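PDB 5XCJ: vacuolar protein sorting-associated protein 29 from Entamoeba histolytica, which probably serves as the metallophosphatase-fold subunit of retromer in protein transport and binds metal ions, zinc among them. Local coordinates for residues A[107-112]-A[125-130]; A[75-80]-A[153-158]; A[2-7]-A[32-37]. The protein carries 1 engineered substitution. All blocks are in the same frame, centred on the assembly; numbering follows the deposited sequence.

Contact 1. Residues A[107-112]-A[125-130]; sequences DVDILI and GGKYFL
Leu130 makes the main bump on the face that carries Ile110, Ile112, Tyr128 and Leu130. Its CG stands anti to its own carbonyl carbon, so that CD1 leans obliquely onto the methyl CG2 of Ile110 at 3.6 Å. CG1 of Ile110 touches CB of Tyr128, and the tyrosine ring turns its CD1 edge to Asp109 O. The other face is filled by Leu111 and Phe129: with CG anti to the backbone N (chi1 -178°), Leu111 fits CB and CD2 against the CD2-CE2 side of the phenylalanine ring, its CD2 crossing obliquely to 3.7 Å from CE2. Helix 96-106 lies over this face through Leu106 and Leu99, whereas Leu160 and Ile162 of strand 159-168 fit against the isoleucine side. Beneath these bumps strands 110-112 and 127-130 run in the same direction, axes 14° apart and 4.8 Å at closest approach, in parallel register. Tyr128 N bonds to Asp109 O, almost perfectly straight at 178°; Leu111 N then reaches Tyr128 O at 2.9 Å, and Leu130 N closes on Leu111 O at the same length. Toward the solvent end, Lys127 NZ stays 4.1 Å from Asp109 OD1, too far for a salt bridge, and a water links it to Asp107 OD1; OD2 of Asp109 is taken by Lys81 N. Apolar layers on both faces of a parallel strand pair, one helix-covered and one turned to a second sheet, are typical of the calcineurin-like metallophosphatase sandwich.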
# COMPACT_ATOMS: atom_id res chain seq x y z
N ASP A 107 15.14 2.25 -9.49
CA ASP A 107 16.19 2.97 -8.79
C ASP A 107 15.66 3.74 -7.58
O ASP A 107 15.90 4.93 -7.43
CB ASP A 107 16.96 3.91 -9.71
CG ASP A 107 18.13 4.56 -9.02
OD1 ASP A 107 18.67 3.94 -8.09
OD2 ASP A 107 18.51 5.68 -9.40
N VAL A 108 14.96 3.03 -6.71
CA VAL A 108 14.36 3.64 -5.53
C VAL A 108 14.77 2.94 -4.25
O VAL A 108 15.11 1.76 -4.25
CB VAL A 108 12.82 3.59 -5.62
CG1 VAL A 108 12.32 4.40 -6.79
CG2 VAL A 108 12.36 2.15 -5.73
N ASP A 109 14.82 3.71 -3.17
CA ASP A 109 15.13 3.20 -1.84
C ASP A 109 14.01 2.31 -1.28
O ASP A 109 14.26 1.35 -0.56
CB ASP A 109 15.45 4.34 -0.89
CG ASP A 109 16.42 5.32 -1.48
OD1 ASP A 109 17.34 4.89 -2.21
OD2 ASP A 109 16.26 6.53 -1.24
N ILE A 110 12.77 2.68 -1.58
CA ILE A 110 11.61 1.96 -1.11
C ILE A 110 10.71 1.50 -2.26
O ILE A 110 10.39 2.27 -3.15
CB ILE A 110 10.76 2.84 -0.17
CG1 ILE A 110 11.58 3.31 1.03
CG2 ILE A 110 9.52 2.10 0.30
CD1 ILE A 110 10.81 4.19 1.99
N LEU A 111 10.32 0.23 -2.23
CA LEU A 111 9.42 -0.29 -3.24
C LEU A 111 8.12 -0.75 -2.59
O LEU A 111 8.11 -1.63 -1.74
CB LEU A 111 10.05 -1.45 -4.02
CG LEU A 111 9.19 -2.02 -5.14
CD1 LEU A 111 9.01 -1.01 -6.25
CD2 LEU A 111 9.77 -3.32 -5.68
N ILE A 112 7.01 -0.15 -3.03
CA ILE A 112 5.71 -0.48 -2.50
C ILE A 112 4.91 -1.24 -3.56
O ILE A 112 4.78 -0.78 -4.69
CB ILE A 112 4.92 0.78 -2.09
CG1 ILE A 112 5.72 1.58 -1.05
CG2 ILE A 112 3.56 0.40 -1.56
CD1 ILE A 112 5.01 2.81 -0.54
N GLY A 125 19.04 -6.01 1.89
CA GLY A 125 20.22 -5.35 1.36
C GLY A 125 20.21 -3.84 1.45
O GLY A 125 20.73 -3.17 0.57
N GLY A 126 19.62 -3.31 2.51
CA GLY A 126 19.56 -1.87 2.71
C GLY A 126 18.41 -1.18 2.00
O GLY A 126 18.24 0.03 2.11
N LYS A 127 17.62 -1.97 1.29
CA LYS A 127 16.46 -1.47 0.58
C LYS A 127 15.20 -1.97 1.30
O LYS A 127 15.22 -3.01 1.94
CB LYS A 127 16.45 -1.93 -0.88
CG LYS A 127 17.72 -1.62 -1.65
CD LYS A 127 18.02 -0.13 -1.68
CE LYS A 127 19.49 0.12 -1.98
NZ LYS A 127 19.76 1.53 -2.35
N TYR A 128 14.12 -1.21 1.19
CA TYR A 128 12.88 -1.57 1.88
C TYR A 128 11.75 -1.92 0.94
O TYR A 128 11.47 -1.20 -0.00
CB TYR A 128 12.47 -0.43 2.81
CG TYR A 128 13.60 0.06 3.68
CD1 TYR A 128 14.45 1.05 3.24
CD2 TYR A 128 13.81 -0.49 4.93
CE1 TYR A 128 15.49 1.50 4.04
CE2 TYR A 128 14.85 -0.05 5.73
CZ TYR A 128 15.68 0.94 5.28
OH TYR A 128 16.71 1.37 6.08
N PHE A 129 11.12 -3.05 1.21
CA PHE A 129 9.99 -3.53 0.42
C PHE A 129 8.76 -3.55 1.30
O PHE A 129 8.72 -4.26 2.30
CB PHE A 129 10.30 -4.91 -0.14
CG PHE A 129 11.43 -4.93 -1.12
CD1 PHE A 129 12.74 -4.91 -0.68
CD2 PHE A 129 11.18 -4.96 -2.48
CE1 PHE A 129 13.78 -4.92 -1.58
CE2 PHE A 129 12.22 -4.97 -3.38
CZ PHE A 129 13.53 -4.95 -2.93
N LEU A 130 7.75 -2.77 0.91
CA LEU A 130 6.52 -2.65 1.68
C LEU A 130 5.24 -3.03 0.95
O LEU A 130 5.04 -2.68 -0.21
CB LEU A 130 6.39 -1.22 2.21
CG LEU A 130 7.69 -0.58 2.68
CD1 LEU A 130 7.50 0.89 3.01
CD2 LEU A 130 8.24 -1.34 3.87
O HOH W 1 18.69 2.90 -4.99
O HOH W 2 16.88 2.38 1.14

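Contact 2. Residues A[75-80]-A[153-158]; sequences IKIGNF and LEINDS
Two tight turns meet here at one end of the metallophosphatase sandwich: the type II' turn from Ile77 to Phe80, which links strands 72-77 and 80-85 of one sheet, and the bend at Asp157-Ser158, which links strands 149-156 and 159-168 of the other. Ile77 leads into its turn and crosses Ile155 at about a right angle, CG2 against CD1 at 4.2 Å. Its backbone closes the hairpin with Phe80 through bonds in both directions, Ile77 N to Phe80 O and Phe80 N to Ile77 O. Gly78 follows with positive phi, its CA 4.1 Å from that of Asp157; a CB there would clash with Ile155 CG2 and Asp157 O, consistent with a glycine at this close approach. Asn79 makes the polar join. Its N reaches Asp157 O at 2.9 Å, but from above the carbonyl plane, 54° out of it, rather than along a lone pair. With CG anti to its carbonyl carbon, the amide lies over CB of Asp157, its plane 14° from that of the carboxylate, and a water donates to both Asn79 OD1 and Asp157 OD1. Phe80 then turns inward, where its CD2 packs obliquely on Ile155 CG2 at 3.8 Å and its CZ edge faces Ser158 O near the ring plane; Leu160 covers both Phe80 and Ile155. Two bonds therefore fix Asn79 from backbone and side chain, the shorter being its ND2 donating to Ser158 OG at 2.7 Å, only 12° out of the amide plane.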
# COMPACT_ATOMS: atom_id res chain seq x y z
N ILE A 75 8.01 8.57 -6.17
CA ILE A 75 7.85 9.77 -5.36
C ILE A 75 8.97 9.90 -4.34
O ILE A 75 9.29 8.94 -3.66
CB ILE A 75 6.52 9.76 -4.60
CG1 ILE A 75 5.34 9.83 -5.57
CG2 ILE A 75 6.49 10.89 -3.58
CD1 ILE A 75 3.99 9.56 -4.94
N LYS A 76 9.54 11.10 -4.22
CA LYS A 76 10.61 11.32 -3.28
C LYS A 76 10.09 11.98 -2.02
O LYS A 76 9.49 13.05 -2.07
CB LYS A 76 11.70 12.19 -3.90
CG LYS A 76 12.88 12.49 -2.98
CD LYS A 76 13.65 11.23 -2.63
CE LYS A 76 14.73 11.51 -1.60
NZ LYS A 76 16.08 11.70 -2.19
N ILE A 77 10.25 11.30 -0.89
CA ILE A 77 9.83 11.83 0.40
C ILE A 77 11.02 11.74 1.35
O ILE A 77 11.60 10.68 1.52
CB ILE A 77 8.62 11.07 0.94
CG1 ILE A 77 7.44 11.20 -0.04
CG2 ILE A 77 8.23 11.57 2.31
CD1 ILE A 77 6.41 10.11 0.09
N GLY A 78 11.35 12.86 1.98
CA GLY A 78 12.48 12.91 2.87
C GLY A 78 13.72 12.55 2.08
O GLY A 78 13.98 13.13 1.03
N ASN A 79 14.47 11.56 2.56
CA ASN A 79 15.67 11.08 1.88
C ASN A 79 15.41 9.80 1.09
O ASN A 79 16.35 9.15 0.64
CB ASN A 79 16.80 10.85 2.88
CG ASN A 79 17.51 12.13 3.28
OD1 ASN A 79 17.42 13.14 2.59
ND2 ASN A 79 18.21 12.08 4.40
N PHE A 80 14.14 9.44 0.94
CA PHE A 80 13.78 8.20 0.27
C PHE A 80 13.08 8.36 -1.08
O PHE A 80 12.12 9.10 -1.20
CB PHE A 80 12.85 7.39 1.17
CG PHE A 80 13.48 6.92 2.45
CD1 PHE A 80 14.17 5.73 2.49
CD2 PHE A 80 13.35 7.66 3.61
CE1 PHE A 80 14.74 5.29 3.67
CE2 PHE A 80 13.92 7.22 4.79
CZ PHE A 80 14.61 6.04 4.82
N LEU A 153 3.35 5.53 7.28
CA LEU A 153 4.78 5.75 7.36
C LEU A 153 5.11 7.11 7.91
O LEU A 153 4.53 8.11 7.50
CB LEU A 153 5.45 5.61 5.99
CG LEU A 153 5.11 4.44 5.06
CD1 LEU A 153 5.94 4.57 3.79
CD2 LEU A 153 5.34 3.10 5.74
N GLU A 154 6.03 7.15 8.85
CA GLU A 154 6.48 8.41 9.40
C GLU A 154 7.91 8.52 8.90
O GLU A 154 8.76 7.72 9.25
CB GLU A 154 6.44 8.38 10.93
CG GLU A 154 7.07 9.58 11.61
CD GLU A 154 6.75 9.65 13.09
OE1 GLU A 154 6.26 8.65 13.65
OE2 GLU A 154 6.98 10.71 13.69
N ILE A 155 8.15 9.48 8.02
CA ILE A 155 9.48 9.67 7.47
C ILE A 155 10.05 11.05 7.78
O ILE A 155 9.46 12.07 7.46
CB ILE A 155 9.47 9.52 5.94
CG1 ILE A 155 9.06 8.11 5.53
CG2 ILE A 155 10.83 9.87 5.35
CD1 ILE A 155 9.12 7.88 4.04
N ASN A 156 11.21 11.06 8.44
CA ASN A 156 11.90 12.31 8.68
C ASN A 156 13.27 12.08 8.07
O ASN A 156 14.08 11.36 8.64
CB ASN A 156 12.02 12.58 10.18
CG ASN A 156 12.49 13.99 10.48
OD1 ASN A 156 12.49 14.85 9.60
ND2 ASN A 156 12.90 14.23 11.71
N ASP A 157 13.49 12.63 6.87
CA ASP A 157 14.77 12.47 6.20
C ASP A 157 15.07 10.99 5.97
O ASP A 157 14.38 10.32 5.21
CB ASP A 157 15.88 13.20 6.93
CG ASP A 157 15.87 14.68 6.64
OD1 ASP A 157 15.40 15.08 5.57
OD2 ASP A 157 16.34 15.45 7.50
N SER A 158 16.12 10.50 6.62
CA SER A 158 16.54 9.11 6.49
C SER A 158 15.94 8.18 7.54
O SER A 158 16.25 7.00 7.57
CB SER A 158 18.06 9.01 6.49
OG SER A 158 18.60 9.53 5.30
O HOH W 3 14.87 15.18 3.05

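Contact 3. Residues A[2-7]-A[32-37]; sequences LVLVIG and QTVLCT
Leu2 N donates to the side-chain oxygen OE1 of Gln32 at 2.5 Å, the shortest of six hydrogen bonds in this pairing. The glutamine chain bends at chi2 (77°) to bring OE1 there, Leu2 N lies in the plane of the side-chain carbonyl, and OE1 sits against Leu2 CB. From that end a parallel ladder continues: Thr33 N to Leu2 O, Leu4 N to Thr33 O, Leu35 N to Leu4 O at 2.8 Å, Ile6 N to Leu35 O, and Thr37 N to Ile6 O. Outside the ladder, Val3 CG1 presses obliquely into Leu35 CG at 3.5 Å on one face. On the other, Leu4 and Val34 lie side by side and point the same way, CD2 to CG2 at 3.9 Å. At the far end Thr37 OG1 comes within 3.1 Å of Gly7 CA, where a side chain on Gly7 would clash; Asp8 and Asn39, zinc ligands seen in this protein though no zinc is bound in this model, follow just beyond. The two strands form a beta-alpha-beta unit, joined through helix 20-28. Helix 43-52 packs on the Leu4, Ile6, Val34 and Cys36 face through Leu49 and Leu52, while strands 149-156 and 55-58 flank the pair.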
# COMPACT_ATOMS: atom_id res chain seq x y z
N LEU A 2 3.88 12.31 6.67
CA LEU A 2 3.12 11.12 7.01
C LEU A 2 2.50 10.60 5.74
O LEU A 2 1.78 11.31 5.05
CB LEU A 2 2.02 11.45 8.02
CG LEU A 2 1.18 10.26 8.47
CD1 LEU A 2 2.02 9.30 9.28
CD2 LEU A 2 -0.00 10.76 9.28
N VAL A 3 2.79 9.34 5.42
CA VAL A 3 2.30 8.71 4.20
C VAL A 3 1.41 7.50 4.46
O VAL A 3 1.80 6.55 5.11
CB VAL A 3 3.50 8.23 3.36
CG1 VAL A 3 3.06 7.80 1.98
CG2 VAL A 3 4.58 9.30 3.32
N LEU A 4 0.19 7.55 3.93
CA LEU A 4 -0.72 6.45 4.09
C LEU A 4 -0.49 5.50 2.92
O LEU A 4 -0.57 5.91 1.77
CB LEU A 4 -2.17 6.94 4.08
CG LEU A 4 -3.30 5.92 3.94
CD1 LEU A 4 -3.38 4.97 5.13
CD2 LEU A 4 -4.64 6.60 3.71
N VAL A 5 -0.15 4.25 3.22
CA VAL A 5 0.06 3.25 2.18
C VAL A 5 -1.13 2.29 2.24
O VAL A 5 -1.32 1.58 3.21
CB VAL A 5 1.39 2.49 2.37
CG1 VAL A 5 1.64 1.52 1.22
CG2 VAL A 5 2.54 3.48 2.49
N ILE A 6 -1.93 2.30 1.18
CA ILE A 6 -3.15 1.51 1.11
C ILE A 6 -3.42 0.99 -0.31
O ILE A 6 -2.82 1.48 -1.26
CB ILE A 6 -4.34 2.38 1.58
CG1 ILE A 6 -5.50 1.53 2.12
CG2 ILE A 6 -4.77 3.32 0.48
CD1 ILE A 6 -6.56 2.34 2.83
N GLY A 7 -4.29 -0.00 -0.43
CA GLY A 7 -4.63 -0.57 -1.72
C GLY A 7 -5.40 -1.88 -1.70
O GLY A 7 -5.83 -2.35 -0.65
N GLN A 32 -0.01 13.73 4.95
CA GLN A 32 0.49 14.51 3.82
C GLN A 32 0.36 13.86 2.44
O GLN A 32 0.05 14.53 1.47
CB GLN A 32 1.95 14.91 4.06
CG GLN A 32 2.11 16.00 5.11
CD GLN A 32 1.98 15.46 6.52
OE1 GLN A 32 2.32 14.31 6.79
NE2 GLN A 32 1.49 16.30 7.42
N THR A 33 0.64 12.56 2.37
CA THR A 33 0.61 11.84 1.10
C THR A 33 -0.05 10.46 1.20
O THR A 33 0.03 9.81 2.24
CB THR A 33 2.06 11.69 0.56
OG1 THR A 33 2.72 12.95 0.64
CG2 THR A 33 2.12 11.22 -0.89
N VAL A 34 -0.69 10.05 0.11
CA VAL A 34 -1.32 8.75 0.02
C VAL A 34 -0.71 7.98 -1.15
O VAL A 34 -0.67 8.49 -2.27
CB VAL A 34 -2.84 8.88 -0.21
CG1 VAL A 34 -3.41 7.57 -0.74
CG2 VAL A 34 -3.56 9.30 1.07
N LEU A 35 -0.20 6.79 -0.88
CA LEU A 35 0.35 5.94 -1.93
C LEU A 35 -0.57 4.74 -2.02
O LEU A 35 -0.61 3.91 -1.11
CB LEU A 35 1.78 5.53 -1.59
CG LEU A 35 2.73 6.71 -1.36
CD1 LEU A 35 4.18 6.25 -1.24
CD2 LEU A 35 2.58 7.77 -2.44
N CYS A 36 -1.29 4.64 -3.12
CA CYS A 36 -2.25 3.57 -3.31
C CYS A 36 -1.78 2.59 -4.38
O CYS A 36 -1.46 2.98 -5.50
CB CYS A 36 -3.61 4.14 -3.68
SG CYS A 36 -4.91 2.91 -3.89
N THR A 37 -1.81 1.31 -4.04
CA THR A 37 -1.39 0.24 -4.94
C THR A 37 -2.35 -0.08 -6.09
O THR A 37 -1.99 -0.83 -6.99
CB THR A 37 -1.03 -1.05 -4.19
OG1 THR A 37 -2.13 -1.46 -3.37
CG2 THR A 37 0.20 -0.83 -3.33

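How the contacts relate
Contacts 1 and 3 are buried parallel strand pairs, one in each sheet of the sandwich, whereas contact 2 is partly exposed and bridges the two sheets at their turns. Contacts 1 and 3 rest on backbone ladders flanked by apolar side chains; contact 2 has only two cross-segment hydrogen bonds, one of them between side chains. Contact 3 and segment 153-158 share a sheet, with Leu153 N 2.8 Å from Val3 O. Phe80 touches Ile110 and Tyr128 of contact 1. Between the sheets, Ile112 CD1 of contact 1 meets Leu35 CD1 of contact 3 at 3.6 Å. Contact 3 leads into Asp8 and Asn39, contact 1 towards His115 and His117; contact 2 lies away from the metal site.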